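Side-chain contacts in extracellular ligand-binding receptor (Verminephrobacter eiseniae, PDB 4M88), which probably binds an amino acid or similar small solute outside the cell and delivers it to an ABC transporter: residues A[27-32]-A[276-281]; A[298-303]-A[325-330]. All blocks are in the same frame, centred on the assembly; numbering follows the deposited sequence.

Contact 1: residues A[27-32]-A[276-281]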
ATOM      1  N   GLY A  27      12.156   2.765  -4.019  1.00 11.78           N
ATOM      2  CA  GLY A  27      12.318   1.405  -3.528  1.00 13.54           C
ATOM      3  C   GLY A  27      12.533   0.426  -4.663  1.00 12.98           C
ATOM      4  O   GLY A  27      13.339  -0.504  -4.565  1.00  9.74           O
ATOM      5  N   ILE A  28      11.807   0.628  -5.756  1.00  9.18           N
ATOM      6  CA  ILE A  28      11.966  -0.246  -6.913  1.00  8.93           C
ATOM      7  C   ILE A  28      13.379  -0.107  -7.475  1.00 10.51           C
ATOM      8  O   ILE A  28      14.053  -1.110  -7.725  1.00 13.39           O
ATOM      9  CB  ILE A  28      10.929   0.089  -8.005  1.00 10.90           C
ATOM     10  CG1 ILE A  28       9.516  -0.268  -7.533  1.00 11.30           C
ATOM     11  CG2 ILE A  28      11.239  -0.648  -9.302  1.00 12.60           C
ATOM     12  CD1 ILE A  28       8.415   0.339  -8.432  1.00 13.18           C
ATOM     13  N   LYS A  29      13.846   1.132  -7.646  1.00 10.91           N
ATOM     14  CA  LYS A  29      15.182   1.360  -8.187  1.00 14.15           C
ATOM     15  C   LYS A  29      16.258   0.815  -7.273  1.00 14.80           C
ATOM     16  O   LYS A  29      17.272   0.284  -7.742  1.00 14.00           O
ATOM     17  CB  LYS A  29      15.421   2.852  -8.396  1.00 17.70           C
ATOM     18  CG  LYS A  29      14.633   3.441  -9.533  1.00 18.18           C
ATOM     19  CD  LYS A  29      14.859   4.936  -9.564  1.00 24.61           C
ATOM     20  CE  LYS A  29      14.393   5.529 -10.872  1.00 26.04           C
ATOM     21  NZ  LYS A  29      14.294   7.007 -10.802  1.00 28.68           N
ATOM     22  N   ALA A  30      16.047   0.967  -5.967  1.00 10.96           N
ATOM     23  CA  ALA A  30      16.979   0.447  -4.976  1.00 16.07           C
ATOM     24  C   ALA A  30      17.132  -1.064  -5.140  1.00 16.31           C
ATOM     25  O   ALA A  30      18.255  -1.570  -5.143  1.00 13.95           O
ATOM     26  CB  ALA A  30      16.533   0.802  -3.563  1.00 15.93           C
ATOM     27  N   TYR A  31      16.028  -1.785  -5.300  1.00 11.32           N
ATOM     28  CA  TYR A  31      16.150  -3.227  -5.522  1.00 12.62           C
ATOM     29  C   TYR A  31      16.858  -3.546  -6.841  1.00 12.28           C
ATOM     30  O   TYR A  31      17.779  -4.382  -6.875  1.00 15.11           O
ATOM     31  CB  TYR A  31      14.809  -3.962  -5.484  1.00 13.68           C
ATOM     32  CG  TYR A  31      15.017  -5.404  -5.899  1.00 14.20           C
ATOM     33  CD1 TYR A  31      15.655  -6.299  -5.047  1.00 16.64           C
ATOM     34  CD2 TYR A  31      14.644  -5.850  -7.165  1.00 14.49           C
ATOM     35  CE1 TYR A  31      15.891  -7.615  -5.433  1.00 21.43           C
ATOM     36  CE2 TYR A  31      14.883  -7.164  -7.562  1.00 13.34           C
ATOM     37  CZ  TYR A  31      15.503  -8.036  -6.691  1.00 16.55           C
ATOM     38  OH  TYR A  31      15.726  -9.346  -7.070  1.00 20.28           O
ATOM     39  N   LEU A  32      16.417  -2.908  -7.925  1.00 12.14           N
ATOM     40  CA  LEU A  32      17.001  -3.168  -9.245  1.00 10.65           C
ATOM     41  C   LEU A  32      18.506  -2.937  -9.282  1.00 16.37           C
ATOM     42  O   LEU A  32      19.240  -3.705  -9.903  1.00 14.88           O
ATOM     43  CB  LEU A  32      16.303  -2.340 -10.325  1.00 11.73           C
ATOM     44  CG  LEU A  32      14.826  -2.692 -10.505  1.00 15.73           C
ATOM     45  CD1 LEU A  32      14.269  -1.964 -11.715  1.00 19.10           C
ATOM     46  CD2 LEU A  32      14.611  -4.194 -10.624  1.00 20.78           C
ATOM     47  N   GLU A 276      22.897   2.561  -0.732  1.00 20.21           N
ATOM     48  CA  GLU A 276      23.648   2.516  -1.979  1.00 27.99           C
ATOM     49  C   GLU A 276      23.046   3.448  -3.037  1.00 27.56           C
ATOM     50  O   GLU A 276      23.760   4.220  -3.679  1.00 30.98           O
ATOM     51  CB  GLU A 276      23.705   1.077  -2.505  1.00 36.32           C
ATOM     52  CG  GLU A 276      24.459   0.108  -1.595  1.00 49.84           C
ATOM     53  CD  GLU A 276      24.497  -1.321  -2.138  1.00 64.21           C
ATOM     54  OE1 GLU A 276      23.469  -1.790  -2.685  1.00 68.52           O
ATOM     55  OE2 GLU A 276      25.560  -1.974  -2.016  1.00 67.78           O
ATOM     56  N   ALA A 277      21.727   3.377  -3.197  1.00 19.45           N
ATOM     57  CA  ALA A 277      21.035   4.103  -4.256  1.00 22.41           C
ATOM     58  C   ALA A 277      20.736   5.554  -3.878  1.00 24.22           C
ATOM     59  O   ALA A 277      20.789   6.446  -4.723  1.00 25.36           O
ATOM     60  CB  ALA A 277      19.741   3.369  -4.629  1.00 20.38           C
ATOM     61  N   PHE A 278      20.407   5.784  -2.611  1.00 22.42           N
ATOM     62  CA  PHE A 278      20.017   7.117  -2.152  1.00 25.33           C
ATOM     63  C   PHE A 278      20.696   7.466  -0.837  1.00 24.45           C
ATOM     64  O   PHE A 278      20.031   7.550   0.197  1.00 28.38           O
ATOM     65  CB  PHE A 278      18.494   7.193  -1.999  1.00 19.97           C
ATOM     66  CG  PHE A 278      17.751   6.821  -3.245  1.00 24.20           C
ATOM     67  CD1 PHE A 278      17.615   7.736  -4.285  1.00 27.11           C
ATOM     68  CD2 PHE A 278      17.213   5.548  -3.392  1.00 22.39           C
ATOM     69  CE1 PHE A 278      16.947   7.395  -5.445  1.00 29.16           C
ATOM     70  CE2 PHE A 278      16.548   5.197  -4.550  1.00 20.62           C
ATOM     71  CZ  PHE A 278      16.409   6.118  -5.576  1.00 21.79           C
ATOM     72  N   PRO A 279      22.024   7.675  -0.871  1.00 25.83           N
ATOM     73  CA  PRO A 279      22.810   7.852   0.358  1.00 28.93           C
ATOM     74  C   PRO A 279      22.436   9.072   1.203  1.00 36.98           C
ATOM     75  O   PRO A 279      22.713   9.060   2.402  1.00 40.12           O
ATOM     76  CB  PRO A 279      24.249   7.979  -0.156  1.00 37.00           C
ATOM     77  CG  PRO A 279      24.128   8.371  -1.584  1.00 33.49           C
ATOM     78  CD  PRO A 279      22.876   7.700  -2.072  1.00 29.24           C
ATOM     79  N   GLN A 280      21.824  10.095   0.612  1.00 35.26           N
ATOM     80  CA  GLN A 280      21.449  11.275   1.393  1.00 37.01           C
ATOM     81  C   GLN A 280      20.314  10.980   2.354  1.00 34.67           C
ATOM     82  O   GLN A 280      20.106  11.706   3.327  1.00 30.89           O
ATOM     83  CB  GLN A 280      21.044  12.446   0.492  1.00 43.07           C
ATOM     84  CG  GLN A 280      22.056  12.814  -0.574  1.00 48.38           C
ATOM     85  CD  GLN A 280      23.470  12.943  -0.036  1.00 58.59           C
ATOM     86  OE1 GLN A 280      23.690  13.392   1.092  1.00 62.81           O
ATOM     87  NE2 GLN A 280      24.442  12.546  -0.852  1.00 62.81           N
HETATM   88  N   MSE A 281      19.561   9.925   2.072  1.00 29.45           N
HETATM   89  CA  MSE A 281      18.364   9.649   2.848  1.00 30.44           C
HETATM   90  C   MSE A 281      18.686   9.146   4.248  1.00 28.67           C
HETATM   91  O   MSE A 281      19.488   8.229   4.420  1.00 34.41           O
HETATM   92  CB  MSE A 281      17.485   8.649   2.119  1.00 33.47           C
HETATM   93  CG  MSE A 281      16.098   9.168   1.887  1.00 39.41           C
HETATM   94 SE   MSE A 281      15.211   8.049   0.605  0.70125.45          SE
HETATM   95  CE  MSE A 281      15.449   9.121  -1.003  1.00 35.68           C
TER

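Contact 2: residues A[298-303]-A[325-330]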
ATOM      1  N   VAL A 298       9.366  -9.973  -8.033  1.00 11.14           N
ATOM      2  CA  VAL A 298       9.633 -10.307  -9.422  1.00 12.38           C
ATOM      3  C   VAL A 298      11.014 -10.935  -9.573  1.00 15.37           C
ATOM      4  O   VAL A 298      11.165 -11.953 -10.246  1.00 13.98           O
ATOM      5  CB  VAL A 298       9.512  -9.086 -10.334  1.00 10.90           C
ATOM      6  CG1 VAL A 298      10.009  -9.427 -11.724  1.00 11.16           C
ATOM      7  CG2 VAL A 298       8.063  -8.609 -10.388  1.00 15.07           C
ATOM      8  N   GLY A 299      12.010 -10.334  -8.928  1.00 15.59           N
ATOM      9  CA  GLY A 299      13.371 -10.846  -8.967  1.00 15.33           C
ATOM     10  C   GLY A 299      13.476 -12.253  -8.419  1.00 15.47           C
ATOM     11  O   GLY A 299      14.102 -13.128  -9.028  1.00 16.07           O
ATOM     12  N   GLU A 300      12.872 -12.494  -7.260  1.00 12.81           N
ATOM     13  CA  GLU A 300      12.956 -13.826  -6.665  1.00 14.46           C
ATOM     14  C   GLU A 300      12.230 -14.876  -7.506  1.00 17.28           C
ATOM     15  O   GLU A 300      12.685 -16.015  -7.609  1.00 17.40           O
ATOM     16  CB  GLU A 300      12.456 -13.837  -5.215  1.00 20.62           C
ATOM     17  CG  GLU A 300      13.231 -12.911  -4.260  1.00 23.41           C
ATOM     18  CD  GLU A 300      14.689 -13.311  -4.041  1.00 37.56           C
ATOM     19  OE1 GLU A 300      15.080 -14.449  -4.394  1.00 38.34           O
ATOM     20  OE2 GLU A 300      15.452 -12.478  -3.494  1.00 38.41           O
ATOM     21  N   ALA A 301      11.111 -14.504  -8.121  1.00 14.31           N
ATOM     22  CA  ALA A 301      10.428 -15.444  -9.004  1.00 13.81           C
ATOM     23  C   ALA A 301      11.299 -15.769 -10.215  1.00 15.38           C
ATOM     24  O   ALA A 301      11.403 -16.922 -10.616  1.00 18.92           O
ATOM     25  CB  ALA A 301       9.082 -14.877  -9.461  1.00 12.36           C
ATOM     26  N   LEU A 302      11.900 -14.749 -10.822  1.00 11.35           N
ATOM     27  CA  LEU A 302      12.701 -14.997 -12.022  1.00 15.48           C
ATOM     28  C   LEU A 302      13.953 -15.837 -11.744  1.00 17.44           C
ATOM     29  O   LEU A 302      14.434 -16.540 -12.632  1.00 17.52           O
ATOM     30  CB  LEU A 302      13.070 -13.686 -12.725  1.00 14.38           C
ATOM     31  CG  LEU A 302      11.917 -12.881 -13.336  1.00 15.50           C
ATOM     32  CD1 LEU A 302      12.459 -11.604 -13.959  1.00 17.08           C
ATOM     33  CD2 LEU A 302      11.113 -13.686 -14.373  1.00 17.35           C
ATOM     34  N   LYS A 303      14.464 -15.777 -10.513  1.00 13.59           N
ATOM     35  CA  LYS A 303      15.679 -16.514 -10.126  1.00 14.26           C
ATOM     36  C   LYS A 303      15.349 -17.889  -9.564  1.00 20.83           C
ATOM     37  O   LYS A 303      16.237 -18.698  -9.300  1.00 22.83           O
ATOM     38  CB  LYS A 303      16.465 -15.728  -9.073  1.00 17.02           C
ATOM     39  CG  LYS A 303      17.114 -14.476  -9.621  1.00 26.51           C
ATOM     40  CD  LYS A 303      17.492 -13.507  -8.515  1.00 36.21           C
ATOM     41  CE  LYS A 303      18.827 -13.860  -7.906  1.00 43.15           C
ATOM     42  NZ  LYS A 303      19.444 -12.642  -7.300  1.00 45.71           N
ATOM     43  N   ILE A 325       7.518 -18.550  -0.554  1.00 20.73           N
ATOM     44  CA  ILE A 325       8.894 -18.105  -0.538  1.00 23.72           C
ATOM     45  C   ILE A 325       9.123 -17.232   0.685  1.00 24.11           C
ATOM     46  O   ILE A 325       8.202 -16.585   1.199  1.00 22.33           O
ATOM     47  CB  ILE A 325       9.273 -17.356  -1.821  1.00 22.89           C
ATOM     48  CG1 ILE A 325       8.412 -16.111  -1.985  1.00 19.57           C
ATOM     49  CG2 ILE A 325       9.156 -18.283  -3.044  1.00 26.47           C
ATOM     50  CD1 ILE A 325       8.941 -15.164  -3.038  1.00 21.70           C
ATOM     51  N   ASP A 326      10.357 -17.245   1.165  1.00 20.67           N
ATOM     52  CA  ASP A 326      10.740 -16.438   2.306  1.00 17.58           C
ATOM     53  C   ASP A 326      11.727 -15.375   1.819  1.00 19.79           C
ATOM     54  O   ASP A 326      12.886 -15.690   1.515  1.00 23.51           O
ATOM     55  CB  ASP A 326      11.386 -17.343   3.364  1.00 22.04           C
ATOM     56  CG  ASP A 326      11.785 -16.588   4.614  1.00 33.67           C
ATOM     57  OD1 ASP A 326      11.394 -15.411   4.740  1.00 33.98           O
ATOM     58  OD2 ASP A 326      12.479 -17.175   5.473  1.00 40.14           O
ATOM     59  N   ILE A 327      11.268 -14.128   1.733  1.00 19.49           N
ATOM     60  CA  ILE A 327      12.138 -13.019   1.352  1.00 20.36           C
ATOM     61  C   ILE A 327      12.691 -12.347   2.605  1.00 16.68           C
ATOM     62  O   ILE A 327      12.085 -11.415   3.127  1.00 17.40           O
ATOM     63  CB  ILE A 327      11.385 -11.972   0.503  1.00 21.30           C
ATOM     64  CG1 ILE A 327      10.701 -12.640  -0.689  1.00 21.54           C
ATOM     65  CG2 ILE A 327      12.340 -10.883   0.009  1.00 25.59           C
ATOM     66  CD1 ILE A 327       9.822 -11.673  -1.497  1.00 24.98           C
ATOM     67  N   GLY A 328      13.825 -12.843   3.093  1.00 20.92           N
ATOM     68  CA  GLY A 328      14.463 -12.300   4.283  1.00 21.49           C
ATOM     69  C   GLY A 328      13.563 -12.168   5.501  1.00 18.59           C
ATOM     70  O   GLY A 328      13.723 -11.256   6.308  1.00 18.06           O
ATOM     71  N   GLY A 329      12.608 -13.081   5.645  1.00 19.62           N
ATOM     72  CA  GLY A 329      11.706 -13.016   6.780  1.00 20.79           C
ATOM     73  C   GLY A 329      10.305 -12.581   6.427  1.00 21.42           C
ATOM     74  O   GLY A 329       9.387 -12.728   7.236  1.00 26.68           O
ATOM     75  N   PHE A 330      10.136 -12.020   5.231  1.00 19.14           N
ATOM     76  CA  PHE A 330       8.814 -11.651   4.743  1.00 13.61           C
ATOM     77  C   PHE A 330       8.349 -12.739   3.789  1.00 21.57           C
ATOM     78  O   PHE A 330       8.997 -13.002   2.766  1.00 18.90           O
ATOM     79  CB  PHE A 330       8.848 -10.291   4.038  1.00 13.56           C
ATOM     80  CG  PHE A 330       7.501  -9.825   3.550  1.00 15.50           C
ATOM     81  CD1 PHE A 330       6.552  -9.343   4.449  1.00 15.81           C
ATOM     82  CD2 PHE A 330       7.184  -9.867   2.197  1.00 17.89           C
ATOM     83  CE1 PHE A 330       5.308  -8.922   4.010  1.00 16.92           C
ATOM     84  CE2 PHE A 330       5.940  -9.439   1.746  1.00 19.53           C
ATOM     85  CZ  PHE A 330       5.000  -8.967   2.660  1.00 14.45           C
TER

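Contact 1: residues A[27-32]-A[276-281]
Phe278 CG stands anti to its own carbonyl carbon (chi1 -55°), and chi2 is -79°. These torsions bring the far end of the ring against helix 18-37, at Lys29 and Ala30. The contact on Lys29 is made at the edge of the ring. Phe278 CZ lies 4.4 Å from Lys29 CB, which sits near the ring plane. Phe278 CE2 is 4.5 Å from Ala30 N, an oblique approach. The lysine chain is extended from CB onward and carries its ammonium away from the ring. Lys29 NZ is hydrogen-bonded to Asn25 OD1, one turn earlier on the same helix, and has a long, weak ion pair with Glu50.

Beside the ring, two alanines bring the backbones close. Ala277 CB points at helix 18-37 and lies 4.0 Å from Ala30 CA. The methyl groups, Ala30 CB and Ala277 CB, are 4.2 Å apart. With such small side chains the CA atoms of Ala30 and Ala277 come within 5.5 Å. No hydrogen bond crosses here, and the contact is apolar.

Phe278 is the first residue to leave helical angles after helix 265-277. It also begins a type I beta turn, closed by Met281 N bonding to Phe278 O at 3.1 Å. Ala30 also touches Ala273 and Met274 of helix 265-277. On its inner side, helix 18-37 places Ile28 and Leu32 on strands 4-11 and 45-52. This is the layered helix-on-sheet packing of a periplasmic binding protein lobe, with a second helix laid over the outer side.

Contact 2: residues A[298-303]-A[325-330]
A tight beta hairpin packs against a helix here. Strand 325-327 turns into strand 330-332. Ile325 points at helix 286-303, while Ile327 is directed across and touches Glu300 with its CG1. The contact is made by the carbon part of the glutamate. Glu300 CB lies 4.3 Å from Ile325 CD1, the end of the longer branch of that isoleucine. Glu300 CG lies 4.4 Å from Ile327 CG1. Ile325 and Ile327 are alternate residues of the strand, so the glutamate meets both through successive carbons. Glu300 is folded at two bonds, with chi1 at -60° and chi2 at -65°. This bend turns the carboxylate away from the two isoleucines, and Glu300 OE2 forms a salt bridge with Arg296 NE, one turn earlier on the helix. No hydrogen bond joins the two segments.

The hairpin turn is closed by its own backbone bonds, and Gly328 is also bonded to Val266. Ile327 and Phe330 close a type I' turn, with Ile327 N to Phe330 O at 2.7 Å and Phe330 N to Ile327 O at 2.9 Å. Gly328 and Gly329 fill the turn at positive phi. Asp326 OD1 accepts from Gly329 N at 2.8 Å in an Asx motif. The donor comes on the syn side, 29° out of the carboxylate plane.

Leu332 on the second strand touches both isoleucines, and Ile327 also rests on Arg296 and Thr297. Other residues of 298-303 turn to helix 312-321, where Val298, Ala301 and Leu302 all touch Leu315. Helix 286-303 thus packs against both that helix and the hairpin, through different faces.

Overall arrangement
The two contacts are linked through helix 18-37 and helix 286-303. Tyr31 OH of segment 27-32 lies 3.4 Å from Gly299 CA. Their centres are 18 Å apart, and both are partly buried, with one buried residue among those touching in each. Contact 1 also includes the exposed Lys29; contact 2 touches through no exposed residue. Contact 1 joins a helix to the end of another helix and its following turn. Contact 2 joins a helix to a hairpin. Contact 1 uses an aromatic edge and close alanines, whereas contact 2 uses the carbons of a charged side chain against branched aliphatic ones. In each, the charged group finds its partner one turn back along its own helix.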